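Local coordinates for protein LS-24 (Lathyrus sativus, PDB 3LP9) that probably binds hemin as a monomer or spermine as a dimer, the two being mutually exclusive, and may act in the response to oxidative stress and in polyamine biosynthesis, at residues Phe76-Glu80 and Asn81-Leu85; Lys102-Ala105 and Asp106-Phe110; Thr114-Glu117 and Ser118-Ala122; Gly161-Cys164 and Phe165-Thr168. One frame throughout, in Å; residues are numbered along the deposited sequence.

The four contacts follow one another along the chain of a four-bladed hemopexin propeller. Contacts 1 and 2 belong to the blade that holds strands 74-79, 82-87 and 100-103: contact 1 is its central hairpin, and contact 2 is the outer strand running into helix 104-107. Their centres are about 10 Å apart, and both reach the second subunit. The centre of contact 3 lies about 10 Å from that of contact 1; this contact carries the chain inward to the axial calcium ion and strand 122-125. Contact 4 follows helix 158-161, its centre about 20 Å from that of contact 3. The first three thus link the dimer partner to the axial metal, while contact 4 belongs to the joint between the last two blades.

Contact 1. Residues Phe76-Glu80 and Asn81-Leu85; sequences FIFYE and NFCAL
F76 and L85 meet as an antiparallel non-hydrogen-bonded pair, and the ring of F76 leans across to L85. F76 CB lies 4.0 Å from A84 O. Farther out, F76 CD1 passes 3.5 Å from A84 O, CE1 comes to L85 CB, and CD2 and CE2 each stand 3.7 Å from L85 CD1. That methyl sits over the centre of one ring face, a CH-pi contact only 14° off the ring normal. L85 delivers it with CG anti to the backbone N (chi1 180°). A flat aromatic suits this place because it offers a whole face to the leucine while meeting the ring of F108; an alanine at F76 would probably leave L85 CD1 without its aromatic platform and open a gap beside V107.

On the same face of the sheet, F78 CD1 rests 3.4 Å from C83 CB, and C83 SG makes an oblique sulfur-aromatic contact with the F78 ring. The other face carries I77 against A84 and Y79 beside F82. I77 and A84 exchange backbone bonds, I77 N to A84 O being 2.8 Å, and Y79 and F82 form a second such pair. A type II' turn from Y79 to F82 closes the hairpin, and water 1 donates to both E80 OE1 and N81 OD1. E80 OE2 forms a salt bridge with K103 of the second subunit, which also bonds Y79 OH. The hairpin is thus oily along its strands, where buried backbone polar groups pair with one another, and charged at its turn, where it faces the dimer partner.

Contact 2. Residues Lys102-Ala105 and Asp106-Phe110; sequences KKIA and DVFPF
K103 O is gripped by two backbone N-H groups, D106 N at 3.0 Å and V107 N at 3.1 Å. V107 N approaches almost head-on to the carbonyl, whereas D106 N comes from 58° out of its plane, so one carbonyl takes both an i+3 and an i+4 bond at the start of the helix. F108 N then reaches I104 O at 2.7 Å with a nearly straight approach, and P109, which has no N-H to give, brings its CA to A105 O as a CA-H...O contact.

Among side chains, K102 crosses D106 at a slant. The methylene K102 CD lies 3.1 Å from D106 OD2, while K102 NZ stays 5.4 Å from that oxygen: the aliphatic stem touches the carboxylate, and any attraction between the opposite charges would act at a distance, without a salt bridge. D106 OD2 is hydrogen-bonded to Y62 OH of the second subunit, so an alanine at D106 would probably cost that tyrosine its carboxylate partner, leaving it K103 N, and uncover the stem of K102. V107 splits its branches: CG2 presses tightly on K102 CB, 3.4 Å away, while CG1, anti to the backbone N (chi1 168°), sits over the centre of one face of the F108 ring. Branched V107 thus fills both sides of its own CB.

Strand 100-103 passes straight into helix 104-107 here, with K103 in the N-cap position. I104, V107 and F108 turn apolar groups onto strands 74-79 and 82-87, F108 also reaches I143 of strand 139-144, and K103 extends to E80 of the second subunit.

Contact 3. Residues Thr114-Glu117 and Ser118-Ala122; sequences TVFE and SGIDA. With CA (calcium ion), chain E.
G119, whose N-H bonds F116 O at 3.0 Å, has backbone angles (phi 148°, psi 158°) at which a CB would be jammed against the preceding carbonyl oxygen; glycine therefore fits this place. The bond closes a type I turn from F116 to G119, and it is strongly tilted, the donor lying 69° out of the carbonyl plane.

Beyond the turn, the F116 and I120 side chains cross at about a right angle. I120 CG1 meets the ring at its edge, near the ring plane, 3.7 Å from F116 CD1. CG1 stands anti to the I120 carbonyl carbon (chi1 -53°), which carries this branch back toward the phenylalanine. T114 OG1 also lies at the ring edge and accepts from F116 N at 3.2 Å, an ST turn, while the ring stacks on F111. S118 OG, at a position that probably binds spermine, shares water 2 with T114 O.

I120 O accepts from water 3, a calcium ligand, and D121 O binds the calcium ion directly at 2.5 Å, joined by the carbonyls of N7, D65 and D175. D121 OD2 instead accepts from G137 N. Main-chain oxygens thus supply the metal's protein ligands, so the site probably depends more on backbone shape than on carboxylate charge.

Contact 4. Residues Gly161-Cys164 and Phe165-Thr168; sequences GYPC and FRNT
The Y162 and F165 rings lie side by side and point the same way, their planes only 23° apart but slid so far that they barely overlap, with centroids 5.6 Å apart. Between the two side chains the closest touch is made by a methylene, Y162 CB lying 3.5 Å from F165 CD2. C164 SG stands above one face of the F165 ring, toward its rim, in a sulfur-aromatic contact 4.5 Å from the centroid; chi1 of 58° tucks that sulfur between its own backbone N and carbonyl carbon. The R166 guanidinium lays one face over P163, with P163 CA 3.6 Å from R166 CZ. A flat cation suits this proline, since it can cover the apolar ring while NH2 still bonds S159 O.

Beneath the side chains, F165 N bonds Y162 O at 2.8 Å and R166 N bonds P163 O at 3.0 Å, each donor rising well out of the carbonyl plane. Outward, Y162 meets Y140 edge-to-face and bonds Y124 through its hydroxyl, while F165 meets F188 edge-to-face and packs on V197. One aromatic thus faces each of two successive blades, and the 3-10 turn running into the type II turn F165-T168 forms part of the blade-to-blade connection of a hemopexin propeller.

Contact 1. Residues Phe76-Glu80 and Asn81-Leu85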
# COMPACT_ATOMS: atom_id res chain seq x y z
N PHE A 76 -2.75 11.09 -11.39
CA PHE A 76 -3.15 10.10 -10.39
C PHE A 76 -2.61 8.77 -10.88
O PHE A 76 -2.69 8.44 -12.05
CB PHE A 76 -4.69 10.05 -10.24
CG PHE A 76 -5.24 10.92 -9.13
CD1 PHE A 76 -5.06 10.56 -7.80
CD2 PHE A 76 -5.91 12.11 -9.41
CE1 PHE A 76 -5.56 11.33 -6.79
CE2 PHE A 76 -6.39 12.89 -8.41
CZ PHE A 76 -6.22 12.53 -7.10
N ILE A 77 -2.02 8.03 -9.98
CA ILE A 77 -1.52 6.68 -10.26
C ILE A 77 -2.20 5.73 -9.31
O ILE A 77 -2.69 6.13 -8.25
CB ILE A 77 0.05 6.58 -10.11
CG1 ILE A 77 0.53 6.98 -8.71
CG2 ILE A 77 0.71 7.45 -11.17
CD1 ILE A 77 2.02 6.93 -8.51
N PHE A 78 -2.31 4.47 -9.70
CA PHE A 78 -3.04 3.46 -8.88
C PHE A 78 -2.17 2.19 -8.89
O PHE A 78 -1.40 1.97 -9.83
CB PHE A 78 -4.42 3.17 -9.49
CG PHE A 78 -5.35 4.36 -9.55
CD1 PHE A 78 -6.39 4.45 -8.68
CD2 PHE A 78 -5.19 5.35 -10.51
CE1 PHE A 78 -7.29 5.57 -8.71
CE2 PHE A 78 -6.11 6.47 -10.61
CZ PHE A 78 -7.15 6.57 -9.66
N TYR A 79 -2.30 1.39 -7.83
CA TYR A 79 -1.77 0.06 -7.78
C TYR A 79 -2.72 -0.69 -6.88
O TYR A 79 -2.78 -0.44 -5.65
CB TYR A 79 -0.34 -0.02 -7.18
CG TYR A 79 0.06 -1.47 -6.97
CD1 TYR A 79 0.34 -2.29 -8.07
CD2 TYR A 79 0.05 -2.05 -5.68
CE1 TYR A 79 0.64 -3.66 -7.89
CE2 TYR A 79 0.35 -3.43 -5.50
CZ TYR A 79 0.62 -4.21 -6.60
OH TYR A 79 0.96 -5.53 -6.45
N GLU A 80 -3.46 -1.61 -7.50
CA GLU A 80 -4.48 -2.36 -6.77
C GLU A 80 -5.47 -1.39 -6.11
O GLU A 80 -6.08 -0.55 -6.82
CB GLU A 80 -3.83 -3.43 -5.84
CG GLU A 80 -3.04 -4.47 -6.61
CD GLU A 80 -2.53 -5.58 -5.75
OE1 GLU A 80 -2.52 -5.44 -4.50
OE2 GLU A 80 -2.13 -6.61 -6.29
N ASN A 81 -5.62 -1.46 -4.78
CA ASN A 81 -6.62 -0.59 -4.08
C ASN A 81 -6.16 0.80 -3.58
O ASN A 81 -6.93 1.54 -2.96
CB ASN A 81 -7.30 -1.40 -2.92
CG ASN A 81 -6.32 -1.95 -1.95
OD1 ASN A 81 -5.25 -2.45 -2.36
ND2 ASN A 81 -6.65 -1.86 -0.63
N PHE A 82 -4.89 1.10 -3.84
CA PHE A 82 -4.23 2.35 -3.42
C PHE A 82 -4.04 3.25 -4.62
O PHE A 82 -4.04 2.80 -5.78
CB PHE A 82 -2.90 2.04 -2.72
CG PHE A 82 -3.07 1.24 -1.45
CD1 PHE A 82 -3.23 1.88 -0.20
CD2 PHE A 82 -3.08 -0.18 -1.48
CE1 PHE A 82 -3.40 1.13 1.00
CE2 PHE A 82 -3.27 -0.90 -0.32
CZ PHE A 82 -3.42 -0.24 0.91
N CYS A 83 -4.00 4.55 -4.36
CA CYS A 83 -3.73 5.54 -5.40
C CYS A 83 -2.95 6.73 -4.84
O CYS A 83 -2.88 6.97 -3.62
CB CYS A 83 -5.02 6.01 -6.05
SG CYS A 83 -5.92 7.10 -5.09
N ALA A 84 -2.35 7.49 -5.74
CA ALA A 84 -1.54 8.67 -5.31
C ALA A 84 -1.64 9.77 -6.37
O ALA A 84 -1.78 9.49 -7.56
CB ALA A 84 -0.09 8.27 -5.01
N LEU A 85 -1.57 11.02 -5.92
CA LEU A 85 -1.45 12.14 -6.84
C LEU A 85 0.01 12.60 -6.89
O LEU A 85 0.53 12.98 -5.89
CB LEU A 85 -2.32 13.27 -6.39
CG LEU A 85 -2.28 14.51 -7.27
CD1 LEU A 85 -2.86 14.10 -8.64
CD2 LEU A 85 -3.00 15.68 -6.69
O HOH W 1 -3.61 -4.58 -2.23

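Contact 2. Residues Lys102-Ala105 and Asp106-Phe110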
# COMPACT_ATOMS: atom_id res chain seq x y z
N LYS A 102 -3.08 6.62 -0.75
CA LYS A 102 -4.36 6.40 -0.07
C LYS A 102 -5.26 5.41 -0.82
O LYS A 102 -5.23 5.31 -2.02
CB LYS A 102 -5.13 7.73 0.09
CG LYS A 102 -4.79 8.55 1.34
CD LYS A 102 -5.90 9.60 1.54
CE LYS A 102 -5.54 10.59 2.63
NZ LYS A 102 -4.82 11.71 1.94
N LYS A 103 -6.09 4.69 -0.08
CA LYS A 103 -7.01 3.73 -0.64
C LYS A 103 -7.92 4.49 -1.64
O LYS A 103 -8.34 5.58 -1.35
CB LYS A 103 -7.84 3.14 0.50
CG LYS A 103 -7.27 1.82 1.08
CD LYS A 103 -7.76 1.63 2.48
CE LYS A 103 -7.42 0.27 2.98
NZ LYS A 103 -8.00 0.03 4.35
N ILE A 104 -8.22 3.87 -2.78
CA ILE A 104 -9.09 4.46 -3.77
C ILE A 104 -10.40 4.93 -3.16
O ILE A 104 -10.78 6.08 -3.35
CB ILE A 104 -9.36 3.46 -4.93
CG1 ILE A 104 -8.09 3.16 -5.73
CG2 ILE A 104 -10.50 3.91 -5.80
CD1 ILE A 104 -8.20 1.93 -6.53
N ALA A 105 -11.08 4.04 -2.42
CA ALA A 105 -12.36 4.33 -1.75
C ALA A 105 -12.30 5.56 -0.82
O ALA A 105 -13.28 6.21 -0.53
CB ALA A 105 -12.76 3.12 -0.98
N ASP A 106 -11.12 5.91 -0.35
CA ASP A 106 -10.98 7.01 0.53
C ASP A 106 -10.62 8.32 -0.19
O ASP A 106 -11.10 9.40 0.18
CB ASP A 106 -10.08 6.56 1.70
CG ASP A 106 -9.04 7.61 2.15
OD1 ASP A 106 -9.34 8.73 2.72
OD2 ASP A 106 -7.85 7.24 1.99
N VAL A 107 -9.85 8.27 -1.29
CA VAL A 107 -9.60 9.52 -2.06
C VAL A 107 -10.83 9.82 -2.92
O VAL A 107 -11.21 11.01 -3.10
CB VAL A 107 -8.37 9.41 -2.98
CG1 VAL A 107 -8.32 10.61 -3.98
CG2 VAL A 107 -7.09 9.32 -2.13
N PHE A 108 -11.43 8.74 -3.43
CA PHE A 108 -12.66 8.83 -4.19
C PHE A 108 -13.80 8.13 -3.49
O PHE A 108 -14.11 7.01 -3.86
CB PHE A 108 -12.45 8.24 -5.60
CG PHE A 108 -11.30 8.84 -6.35
CD1 PHE A 108 -11.39 10.13 -6.87
CD2 PHE A 108 -10.13 8.11 -6.55
CE1 PHE A 108 -10.32 10.72 -7.58
CE2 PHE A 108 -9.04 8.69 -7.27
CZ PHE A 108 -9.14 9.99 -7.76
N PRO A 109 -14.44 8.78 -2.46
CA PRO A 109 -15.44 8.04 -1.68
C PRO A 109 -16.56 7.39 -2.52
O PRO A 109 -17.00 6.26 -2.21
CB PRO A 109 -15.95 9.11 -0.67
CG PRO A 109 -14.71 9.99 -0.49
CD PRO A 109 -14.22 10.14 -1.91
N PHE A 110 -17.04 8.11 -3.55
CA PHE A 110 -18.14 7.63 -4.40
C PHE A 110 -17.86 6.24 -5.01
O PHE A 110 -18.77 5.65 -5.65
CB PHE A 110 -18.46 8.63 -5.53
CG PHE A 110 -17.28 8.98 -6.37
CD1 PHE A 110 -16.53 10.09 -6.09
CD2 PHE A 110 -16.89 8.17 -7.41
CE1 PHE A 110 -15.40 10.38 -6.84
CE2 PHE A 110 -15.78 8.45 -8.16
CZ PHE A 110 -15.02 9.54 -7.88

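Contact 3. Residues Thr114-Glu117 and Ser118-Ala122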
# COMPACT_ATOMS: atom_id res chain seq x y z
N THR A 114 -18.09 -0.29 -4.92
CA THR A 114 -18.28 -0.49 -6.34
C THR A 114 -17.11 -1.34 -6.80
O THR A 114 -16.20 -1.61 -6.00
CB THR A 114 -18.28 0.84 -7.12
OG1 THR A 114 -16.95 1.34 -7.22
CG2 THR A 114 -19.10 1.87 -6.45
N VAL A 115 -17.12 -1.74 -8.07
CA VAL A 115 -16.04 -2.51 -8.67
C VAL A 115 -14.68 -1.78 -8.72
O VAL A 115 -13.64 -2.42 -8.87
CB VAL A 115 -16.42 -3.01 -10.11
CG1 VAL A 115 -17.68 -3.94 -10.09
CG2 VAL A 115 -16.60 -1.85 -11.08
N PHE A 116 -14.70 -0.46 -8.59
CA PHE A 116 -13.47 0.33 -8.63
C PHE A 116 -12.78 0.39 -7.28
O PHE A 116 -11.61 0.75 -7.20
CB PHE A 116 -13.75 1.72 -9.12
CG PHE A 116 -14.29 1.77 -10.53
CD1 PHE A 116 -13.44 1.97 -11.61
CD2 PHE A 116 -15.68 1.70 -10.76
CE1 PHE A 116 -13.94 2.03 -12.90
CE2 PHE A 116 -16.18 1.77 -12.05
CZ PHE A 116 -15.31 1.91 -13.12
N GLU A 117 -13.48 0.01 -6.21
CA GLU A 117 -12.87 0.12 -4.89
C GLU A 117 -11.54 -0.60 -4.78
O GLU A 117 -10.57 -0.06 -4.25
CB GLU A 117 -13.84 -0.31 -3.79
CG GLU A 117 -13.27 -0.16 -2.38
CD GLU A 117 -14.26 -0.56 -1.30
OE1 GLU A 117 -15.49 -0.69 -1.61
OE2 GLU A 117 -13.82 -0.74 -0.15
N SER A 118 -11.53 -1.83 -5.29
CA SER A 118 -10.39 -2.77 -5.22
C SER A 118 -9.38 -2.55 -6.37
O SER A 118 -8.32 -3.20 -6.42
CB SER A 118 -10.90 -4.23 -5.29
OG SER A 118 -11.40 -4.49 -6.61
N GLY A 119 -9.72 -1.63 -7.27
CA GLY A 119 -8.86 -1.34 -8.41
C GLY A 119 -9.49 -0.91 -9.72
O GLY A 119 -10.67 -1.17 -10.02
N ILE A 120 -8.68 -0.24 -10.54
CA ILE A 120 -9.14 0.32 -11.78
C ILE A 120 -8.24 -0.18 -12.92
O ILE A 120 -7.03 -0.34 -12.75
CB ILE A 120 -9.15 1.83 -11.64
CG1 ILE A 120 -9.95 2.20 -10.39
CG2 ILE A 120 -9.69 2.50 -12.93
CD1 ILE A 120 -10.20 3.66 -10.32
N ASP A 121 -8.85 -0.53 -14.05
CA ASP A 121 -8.09 -1.03 -15.21
C ASP A 121 -7.44 0.13 -16.00
O ASP A 121 -6.21 0.15 -16.22
CB ASP A 121 -8.99 -1.84 -16.13
CG ASP A 121 -9.44 -3.17 -15.53
OD1 ASP A 121 -8.83 -3.67 -14.58
OD2 ASP A 121 -10.39 -3.78 -16.03
N ALA A 122 -8.25 1.09 -16.39
CA ALA A 122 -7.77 2.14 -17.24
C ALA A 122 -8.54 3.45 -17.04
O ALA A 122 -9.64 3.42 -16.47
CB ALA A 122 -7.92 1.67 -18.71
CA CA E . -4.37 -1.56 -16.00
O HOH W 2 -14.13 -3.68 -5.59
O HOH W 3 -5.13 -2.52 -13.38

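Contact 4. Residues Gly161-Cys164 and Phe165-Thr168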
# COMPACT_ATOMS: atom_id res chain seq x y z
N GLY A 161 -21.90 3.07 -23.59
CA GLY A 161 -21.26 4.37 -23.64
C GLY A 161 -20.34 4.51 -24.81
O GLY A 161 -20.16 5.61 -25.30
N TYR A 162 -19.78 3.40 -25.29
CA TYR A 162 -18.84 3.39 -26.45
C TYR A 162 -19.33 2.42 -27.54
O TYR A 162 -18.79 1.29 -27.67
CB TYR A 162 -17.42 2.94 -26.00
CG TYR A 162 -16.86 3.86 -24.96
CD1 TYR A 162 -16.01 4.93 -25.33
CD2 TYR A 162 -17.26 3.77 -23.62
CE1 TYR A 162 -15.55 5.84 -24.40
CE2 TYR A 162 -16.79 4.66 -22.68
CZ TYR A 162 -15.94 5.70 -23.06
OH TYR A 162 -15.50 6.62 -22.14
N PRO A 163 -20.32 2.84 -28.35
CA PRO A 163 -20.85 1.94 -29.39
C PRO A 163 -19.74 1.45 -30.36
O PRO A 163 -19.76 0.34 -30.89
CB PRO A 163 -21.90 2.82 -30.12
CG PRO A 163 -22.33 3.85 -29.03
CD PRO A 163 -20.96 4.17 -28.43
N CYS A 164 -18.73 2.28 -30.53
CA CYS A 164 -17.63 1.93 -31.42
C CYS A 164 -16.88 0.69 -30.91
O CYS A 164 -16.13 0.06 -31.68
CB CYS A 164 -16.70 3.13 -31.58
SG CYS A 164 -15.93 3.81 -30.05
N PHE A 165 -17.09 0.33 -29.62
CA PHE A 165 -16.41 -0.82 -28.99
C PHE A 165 -17.21 -2.11 -29.07
O PHE A 165 -16.68 -3.17 -28.76
CB PHE A 165 -16.05 -0.52 -27.54
CG PHE A 165 -14.80 0.36 -27.37
CD1 PHE A 165 -13.87 0.47 -28.40
CD2 PHE A 165 -14.55 1.02 -26.16
CE1 PHE A 165 -12.71 1.28 -28.22
CE2 PHE A 165 -13.42 1.79 -25.97
CZ PHE A 165 -12.49 1.92 -26.99
N ARG A 166 -18.48 -2.04 -29.48
CA ARG A 166 -19.34 -3.23 -29.62
C ARG A 166 -18.73 -4.28 -30.55
O ARG A 166 -18.22 -3.93 -31.60
CB ARG A 166 -20.64 -2.81 -30.21
CG ARG A 166 -21.69 -2.79 -29.22
CD ARG A 166 -22.62 -1.67 -29.61
NE ARG A 166 -22.94 -0.80 -28.48
CZ ARG A 166 -23.89 0.13 -28.51
NH1 ARG A 166 -24.60 0.32 -29.63
NH2 ARG A 166 -24.13 0.89 -27.44
N ASN A 167 -18.76 -5.55 -30.18
CA ASN A 167 -18.21 -6.62 -31.02
C ASN A 167 -16.72 -6.48 -31.29
O ASN A 167 -16.24 -6.87 -32.34
CB ASN A 167 -18.99 -6.73 -32.36
CG ASN A 167 -20.48 -6.99 -32.13
OD1 ASN A 167 -20.88 -7.93 -31.41
ND2 ASN A 167 -21.32 -6.12 -32.72
N THR A 168 -16.02 -5.88 -30.33
CA THR A 168 -14.57 -5.68 -30.34
C THR A 168 -14.11 -6.16 -28.97
O THR A 168 -14.92 -6.40 -28.08
CB THR A 168 -14.15 -4.19 -30.58
OG1 THR A 168 -14.40 -3.38 -29.42
CG2 THR A 168 -14.88 -3.58 -31.77